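PDB 5JVK: T9SS C-terminal target domain-containing protein from Bacteroides cellulosilyticus, which probably hydrolyses O-glycosidic bonds, as a family 39 glycoside hydrolase of a gut symbiont. Local coordinates for residues T444-K458 and D481-Y495. Residues are numbered along the deposited sequence; the frame is centred on the assembly and turned at random.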
loop_
_atom_site.group_PDB
_atom_site.type_symbol
_atom_site.label_atom_id
_atom_site.label_comp_id
_atom_site.label_asym_id
_atom_site.label_seq_id
_atom_site.Cartn_x
_atom_site.Cartn_y
_atom_site.Cartn_z
ATOM N N THR A 444 -13.626 10.748 -10.361
ATOM C CA THR A 444 -12.737 11.311 -9.340
ATOM C C THR A 444 -12.161 12.620 -9.848
ATOM O O THR A 444 -11.950 12.776 -11.048
ATOM C CB THR A 444 -11.601 10.353 -8.920
ATOM O OG1 THR A 444 -10.865 10.942 -7.841
ATOM C CG2 THR A 444 -10.644 10.043 -10.073
ATOM N N ALA A 445 -11.908 13.552 -8.933
ATOM C CA ALA A 445 -11.388 14.865 -9.303
ATOM C C ALA A 445 -10.433 15.411 -8.253
ATOM O O ALA A 445 -10.700 15.323 -7.056
ATOM C CB ALA A 445 -12.531 15.841 -9.534
ATOM N N TRP A 446 -9.316 15.962 -8.717
ATOM C CA TRP A 446 -8.339 16.611 -7.851
ATOM C C TRP A 446 -7.538 17.645 -8.632
ATOM O O TRP A 446 -7.583 17.679 -9.864
ATOM C CB TRP A 446 -7.406 15.575 -7.200
ATOM C CG TRP A 446 -6.370 14.937 -8.105
ATOM C CD1 TRP A 446 -5.140 15.434 -8.419
ATOM C CD2 TRP A 446 -6.469 13.671 -8.766
ATOM N NE1 TRP A 446 -4.473 14.568 -9.247
ATOM C CE2 TRP A 446 -5.267 13.479 -9.480
ATOM C CE3 TRP A 446 -7.463 12.685 -8.836
ATOM C CZ2 TRP A 446 -5.026 12.337 -10.251
ATOM C CZ3 TRP A 446 -7.221 11.545 -9.604
ATOM C CH2 TRP A 446 -6.011 11.384 -10.302
ATOM N N THR A 447 -6.808 18.478 -7.897
ATOM C CA THR A 447 -5.885 19.440 -8.486
ATOM C C THR A 447 -4.478 19.173 -7.965
ATOM O O THR A 447 -4.304 18.755 -6.819
ATOM C CB THR A 447 -6.301 20.907 -8.210
ATOM O OG1 THR A 447 -5.374 21.799 -8.846
ATOM C CG2 THR A 447 -6.366 21.234 -6.715
ATOM N N THR A 448 -3.484 19.407 -8.821
ATOM C CA THR A 448 -2.080 19.369 -8.419
ATOM C C THR A 448 -1.647 20.649 -7.680
ATOM O O THR A 448 -0.603 20.661 -7.031
ATOM C CB THR A 448 -1.158 19.141 -9.633
ATOM O OG1 THR A 448 -1.379 20.161 -10.615
ATOM C CG2 THR A 448 -1.433 17.779 -10.253
ATOM N N LYS A 449 -2.439 21.717 -7.779
ATOM C CA LYS A 449 -2.107 22.987 -7.126
ATOM C C LYS A 449 -2.312 22.906 -5.612
ATOM O O LYS A 449 -3.406 22.582 -5.147
ATOM C CB LYS A 449 -2.928 24.134 -7.726
ATOM C CG LYS A 449 -2.537 24.447 -9.162
ATOM C CD LYS A 449 -3.533 25.352 -9.868
ATOM C CE LYS A 449 -3.542 26.761 -9.296
ATOM N NZ LYS A 449 -4.116 27.737 -10.266
ATOM N N ALA A 450 -1.248 23.205 -4.863
ATOM C CA ALA A 450 -1.235 23.108 -3.397
ATOM C C ALA A 450 -2.341 23.925 -2.732
ATOM O O ALA A 450 -3.029 23.443 -1.830
ATOM C CB ALA A 450 0.120 23.547 -2.863
ATOM N N GLU A 451 -2.495 25.163 -3.191
ATOM C CA GLU A 451 -3.509 26.089 -2.672
ATOM C C GLU A 451 -4.962 25.718 -3.008
ATOM O O GLU A 451 -5.879 26.204 -2.351
ATOM C CB GLU A 451 -3.215 27.531 -3.137
ATOM C CG GLU A 451 -3.421 27.827 -4.632
ATOM C CD GLU A 451 -2.226 27.493 -5.519
ATOM O OE1 GLU A 451 -1.352 26.698 -5.106
ATOM O OE2 GLU A 451 -2.166 28.020 -6.653
ATOM N N GLY A 452 -5.167 24.892 -4.037
ATOM C CA GLY A 452 -6.506 24.474 -4.471
ATOM C C GLY A 452 -7.040 25.347 -5.594
ATOM O O GLY A 452 -6.548 26.455 -5.807
ATOM N N THR A 453 -8.027 24.831 -6.329
ATOM C CA THR A 453 -8.762 25.606 -7.341
ATOM C C THR A 453 -10.223 25.188 -7.399
ATOM O O THR A 453 -10.602 24.130 -6.893
ATOM C CB THR A 453 -8.196 25.433 -8.773
ATOM O OG1 THR A 453 -8.107 24.040 -9.102
ATOM C CG2 THR A 453 -6.839 26.066 -8.905
ATOM N N THR A 454 -11.025 26.036 -8.036
ATOM C CA THR A 454 -12.414 25.744 -8.341
ATOM C C THR A 454 -12.550 25.516 -9.846
ATOM O O THR A 454 -11.968 26.258 -10.638
ATOM C CB THR A 454 -13.321 26.906 -7.903
ATOM O OG1 THR A 454 -13.172 27.117 -6.491
ATOM C CG2 THR A 454 -14.786 26.614 -8.226
ATOM N N ILE A 455 -13.294 24.478 -10.229
ATOM C CA ILE A 455 -13.643 24.238 -11.634
ATOM C C ILE A 455 -15.134 23.955 -11.790
ATOM O O ILE A 455 -15.823 23.615 -10.827
ATOM C CB ILE A 455 -12.827 23.082 -12.270
ATOM C CG1 ILE A 455 -13.056 21.751 -11.540
ATOM C CG2 ILE A 455 -11.342 23.419 -12.289
ATOM C CD1 ILE A 455 -12.753 20.546 -12.400
ATOM N N ARG A 456 -15.610 24.100 -13.022
ATOM C CA ARG A 456 -16.994 23.834 -13.376
ATOM C C ARG A 456 -17.014 22.738 -14.421
ATOM O O ARG A 456 -16.579 22.957 -15.540
ATOM C CB ARG A 456 -17.649 25.109 -13.902
ATOM C CG ARG A 456 -17.993 26.073 -12.788
ATOM C CD ARG A 456 -18.290 27.474 -13.288
ATOM N NE ARG A 456 -18.917 28.270 -12.230
ATOM C CZ ARG A 456 -18.285 28.798 -11.176
ATOM N NH1 ARG A 456 -16.969 28.650 -10.996
ATOM N NH2 ARG A 456 -18.983 29.493 -10.279
ATOM N N VAL A 457 -17.496 21.558 -14.043
ATOM C CA VAL A 457 -17.599 20.415 -14.949
ATOM C C VAL A 457 -19.060 20.250 -15.326
ATOM O O VAL A 457 -19.920 20.244 -14.443
ATOM C CB VAL A 457 -17.113 19.114 -14.276
ATOM C CG1 VAL A 457 -17.117 17.955 -15.270
ATOM C CG2 VAL A 457 -15.725 19.309 -13.677
ATOM N N LYS A 458 -19.345 20.115 -16.623
ATOM C CA LYS A 458 -20.716 19.873 -17.074
ATOM C C LYS A 458 -21.194 18.533 -16.526
ATOM O O LYS A 458 -20.470 17.542 -16.608
ATOM C CB LYS A 458 -20.829 19.877 -18.601
ATOM C CG LYS A 458 -22.226 19.522 -19.096
ATOM C CD LYS A 458 -22.466 19.918 -20.541
ATOM C CE LYS A 458 -23.895 19.590 -20.952
ATOM N NZ LYS A 458 -24.072 19.574 -22.430
ATOM N N ASP A 481 -24.298 25.195 -11.003
ATOM C CA ASP A 481 -24.343 26.498 -11.662
ATOM C C ASP A 481 -24.743 26.323 -13.127
ATOM O O ASP A 481 -23.884 26.155 -13.994
ATOM C CB ASP A 481 -22.986 27.198 -11.538
ATOM C CG ASP A 481 -22.946 28.554 -12.240
ATOM O OD1 ASP A 481 -23.994 29.236 -12.324
ATOM O OD2 ASP A 481 -21.852 28.936 -12.711
ATOM N N ASN A 482 -26.052 26.340 -13.381
ATOM C CA ASN A 482 -26.610 26.340 -14.737
ATOM C C ASN A 482 -26.151 25.125 -15.563
ATOM O O ASN A 482 -25.612 25.263 -16.664
ATOM C CB ASN A 482 -26.265 27.670 -15.434
ATOM C CG ASN A 482 -27.048 27.890 -16.719
ATOM O OD1 ASN A 482 -28.214 27.498 -16.840
ATOM N ND2 ASN A 482 -26.405 28.528 -17.691
ATOM N N GLY A 483 -26.362 23.938 -15.003
ATOM C CA GLY A 483 -25.972 22.679 -15.643
ATOM C C GLY A 483 -24.511 22.266 -15.490
ATOM O O GLY A 483 -24.082 21.302 -16.131
ATOM N N TYR A 484 -23.752 22.976 -14.650
ATOM C CA TYR A 484 -22.354 22.648 -14.356
ATOM C C TYR A 484 -22.187 22.399 -12.865
ATOM O O TYR A 484 -22.708 23.156 -12.044
ATOM C CB TYR A 484 -21.426 23.791 -14.774
ATOM C CG TYR A 484 -21.197 23.883 -16.261
ATOM C CD1 TYR A 484 -22.184 24.387 -17.107
ATOM C CD2 TYR A 484 -19.988 23.472 -16.828
ATOM C CE1 TYR A 484 -21.980 24.475 -18.477
ATOM C CE2 TYR A 484 -19.775 23.556 -18.198
ATOM C CZ TYR A 484 -20.771 24.059 -19.018
ATOM O OH TYR A 484 -20.569 24.146 -20.374
ATOM N N LEU A 485 -21.454 21.344 -12.521
ATOM C CA LEU A 485 -21.112 21.060 -11.135
ATOM C C LEU A 485 -19.901 21.906 -10.751
ATOM O O LEU A 485 -18.850 21.794 -11.380
ATOM C CB LEU A 485 -20.803 19.575 -10.945
ATOM C CG LEU A 485 -21.910 18.606 -11.361
ATOM C CD1 LEU A 485 -21.424 17.170 -11.258
ATOM C CD2 LEU A 485 -23.159 18.811 -10.518
ATOM N N VAL A 486 -20.058 22.752 -9.731
ATOM C CA VAL A 486 -18.967 23.588 -9.222
ATOM C C VAL A 486 -18.193 22.769 -8.194
ATOM O O VAL A 486 -18.713 22.499 -7.112
ATOM C CB VAL A 486 -19.485 24.894 -8.567
ATOM C CG1 VAL A 486 -18.322 25.777 -8.124
ATOM C CG2 VAL A 486 -20.398 25.653 -9.522
ATOM N N LEU A 487 -16.966 22.375 -8.542
ATOM C CA LEU A 487 -16.120 21.537 -7.683
ATOM C C LEU A 487 -14.950 22.334 -7.124
ATOM O O LEU A 487 -14.201 22.950 -7.883
ATOM C CB LEU A 487 -15.569 20.345 -8.469
ATOM C CG LEU A 487 -16.579 19.381 -9.091
ATOM C CD1 LEU A 487 -15.848 18.291 -9.859
ATOM C CD2 LEU A 487 -17.482 18.773 -8.030
ATOM N N ASN A 488 -14.794 22.302 -5.801
ATOM C CA ASN A 488 -13.684 22.959 -5.116
ATOM C C ASN A 488 -12.572 21.943 -4.903
ATOM O O ASN A 488 -12.568 21.209 -3.916
ATOM C CB ASN A 488 -14.152 23.550 -3.786
ATOM C CG ASN A 488 -15.172 24.658 -3.975
ATOM O OD1 ASN A 488 -14.953 25.591 -4.749
ATOM N ND2 ASN A 488 -16.300 24.556 -3.273
ATOM N N LEU A 489 -11.634 21.913 -5.847
ATOM C CA LEU A 489 -10.597 20.890 -5.881
ATOM C C LEU A 489 -9.490 21.170 -4.873
ATOM O O LEU A 489 -9.104 22.322 -4.658
ATOM C CB LEU A 489 -9.987 20.782 -7.283
ATOM C CG LEU A 489 -10.933 20.503 -8.456
ATOM C CD1 LEU A 489 -10.122 20.325 -9.730
ATOM C CD2 LEU A 489 -11.800 19.279 -8.205
ATOM N N SER A 490 -9.000 20.097 -4.258
ATOM C CA SER A 490 -7.784 20.119 -3.458
ATOM C C SER A 490 -6.833 19.037 -3.963
ATOM O O SER A 490 -7.157 18.286 -4.890
ATOM C CB SER A 490 -8.109 19.892 -1.975
ATOM O OG SER A 490 -8.492 18.552 -1.716
ATOM N N ILE A 491 -5.660 18.967 -3.343
ATOM C CA ILE A 491 -4.721 17.862 -3.579
ATOM C C ILE A 491 -5.341 16.494 -3.258
ATOM O O ILE A 491 -5.007 15.498 -3.902
ATOM C CB ILE A 491 -3.371 18.051 -2.830
ATOM C CG1 ILE A 491 -3.547 18.066 -1.300
ATOM C CG2 ILE A 491 -2.674 19.324 -3.304
ATOM C CD1 ILE A 491 -2.238 18.085 -0.542
ATOM N N LEU A 492 -6.247 16.464 -2.280
ATOM C CA LEU A 492 -6.964 15.252 -1.890
ATOM C C LEU A 492 -8.098 14.978 -2.877
ATOM O O LEU A 492 -8.963 15.833 -3.056
ATOM C CB LEU A 492 -7.545 15.418 -0.489
ATOM C CG LEU A 492 -6.535 15.675 0.639
ATOM C CD1 LEU A 492 -7.166 16.483 1.767
ATOM C CD2 LEU A 492 -5.967 14.357 1.145
ATOM N N PRO A 493 -8.104 13.796 -3.527
ATOM C CA PRO A 493 -9.192 13.533 -4.470
ATOM C C PRO A 493 -10.579 13.480 -3.835
ATOM O O PRO A 493 -10.728 13.011 -2.704
ATOM C CB PRO A 493 -8.834 12.161 -5.054
ATOM C CG PRO A 493 -7.365 12.053 -4.886
ATOM C CD PRO A 493 -7.071 12.743 -3.590
ATOM N N GLN A 494 -11.569 13.980 -4.571
ATOM C CA GLN A 494 -12.976 13.806 -4.230
ATOM C C GLN A 494 -13.628 13.000 -5.340
ATOM O O GLN A 494 -13.057 12.850 -6.422
ATOM C CB GLN A 494 -13.672 15.156 -4.030
ATOM C CG GLN A 494 -13.882 15.980 -5.293
ATOM C CD GLN A 494 -14.200 17.426 -4.985
ATOM O OE1 GLN A 494 -15.329 17.872 -5.169
ATOM N NE2 GLN A 494 -13.205 18.165 -4.503
ATOM N N TYR A 495 -14.827 12.495 -5.068
ATOM C CA TYR A 495 -15.467 11.494 -5.909
ATOM C C TYR A 495 -16.949 11.796 -6.140
ATOM O O TYR A 495 -17.666 12.147 -5.200
ATOM C CB TYR A 495 -15.331 10.115 -5.257
ATOM C CG TYR A 495 -13.935 9.779 -4.777
ATOM C CD1 TYR A 495 -12.996 9.216 -5.638
ATOM C CD2 TYR A 495 -13.553 10.028 -3.459
ATOM C CE1 TYR A 495 -11.717 8.904 -5.199
ATOM C CE2 TYR A 495 -12.279 9.719 -3.009
ATOM C CZ TYR A 495 -11.362 9.160 -3.883
ATOM O OH TYR A 495 -10.097 8.856 -3.442
HETATM O O HOH W 1 -10.336 17.337 -4.983
HETATM O O HOH W 2 -5.319 21.608 -2.140
#
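Leu489 lies between both strands of the 444-458 segment: its CD2 rests on Ala445 CB at 3.8 Å, and its CD1 meets Ile455 CG1 at 3.7 Å. A branched leucine can serve two neighbours at once, and the small Ala445 lets it come close to the backbone. Ile455 carries CG1 between its backbone N and carbonyl carbon (chi1 60°), which brings that branch over Leu489. Leu487 continues the apolar row, its CD1 touching both Ala445 CB and Val457 CG2. Beside the row, Trp446 crosses Pro493 at a slant, while its indole NE1 bonds to Asp297 in a loop.

Backbone pairing holds these residues in register. Ile455 and Leu487 form a hydrogen-bonded antiparallel pair; in the neighbouring sheet, Ala445 pairs with Gln494. One water accepts from Ser490 N and Gln494 NE2, joining backbone to side-chain amide.

The ribbon's other face is largely polar. Thr454 OG1 donates in the carbonyl plane to Asn488 OD1 at 2.9 Å. At the solvent-exposed edge, the long Arg456 chain runs alongside Val486, carrying NE to the anti lone pair of Asp481 OD2 in a salt bridge (3.0 Å, N-H...O 171°); guanidinium and carboxylate planes stand 87° apart, and Val486 CG2 covers one guanidinium face. Lys458's aliphatic CB makes a CH-pi contact over Tyr484 while its chain leads away. This two-stranded antiparallel ribbon, 453-458 with 484-489, packs its apolar face on the six-stranded antiparallel sheet, within the beta domain following the (beta/alpha)8 barrel.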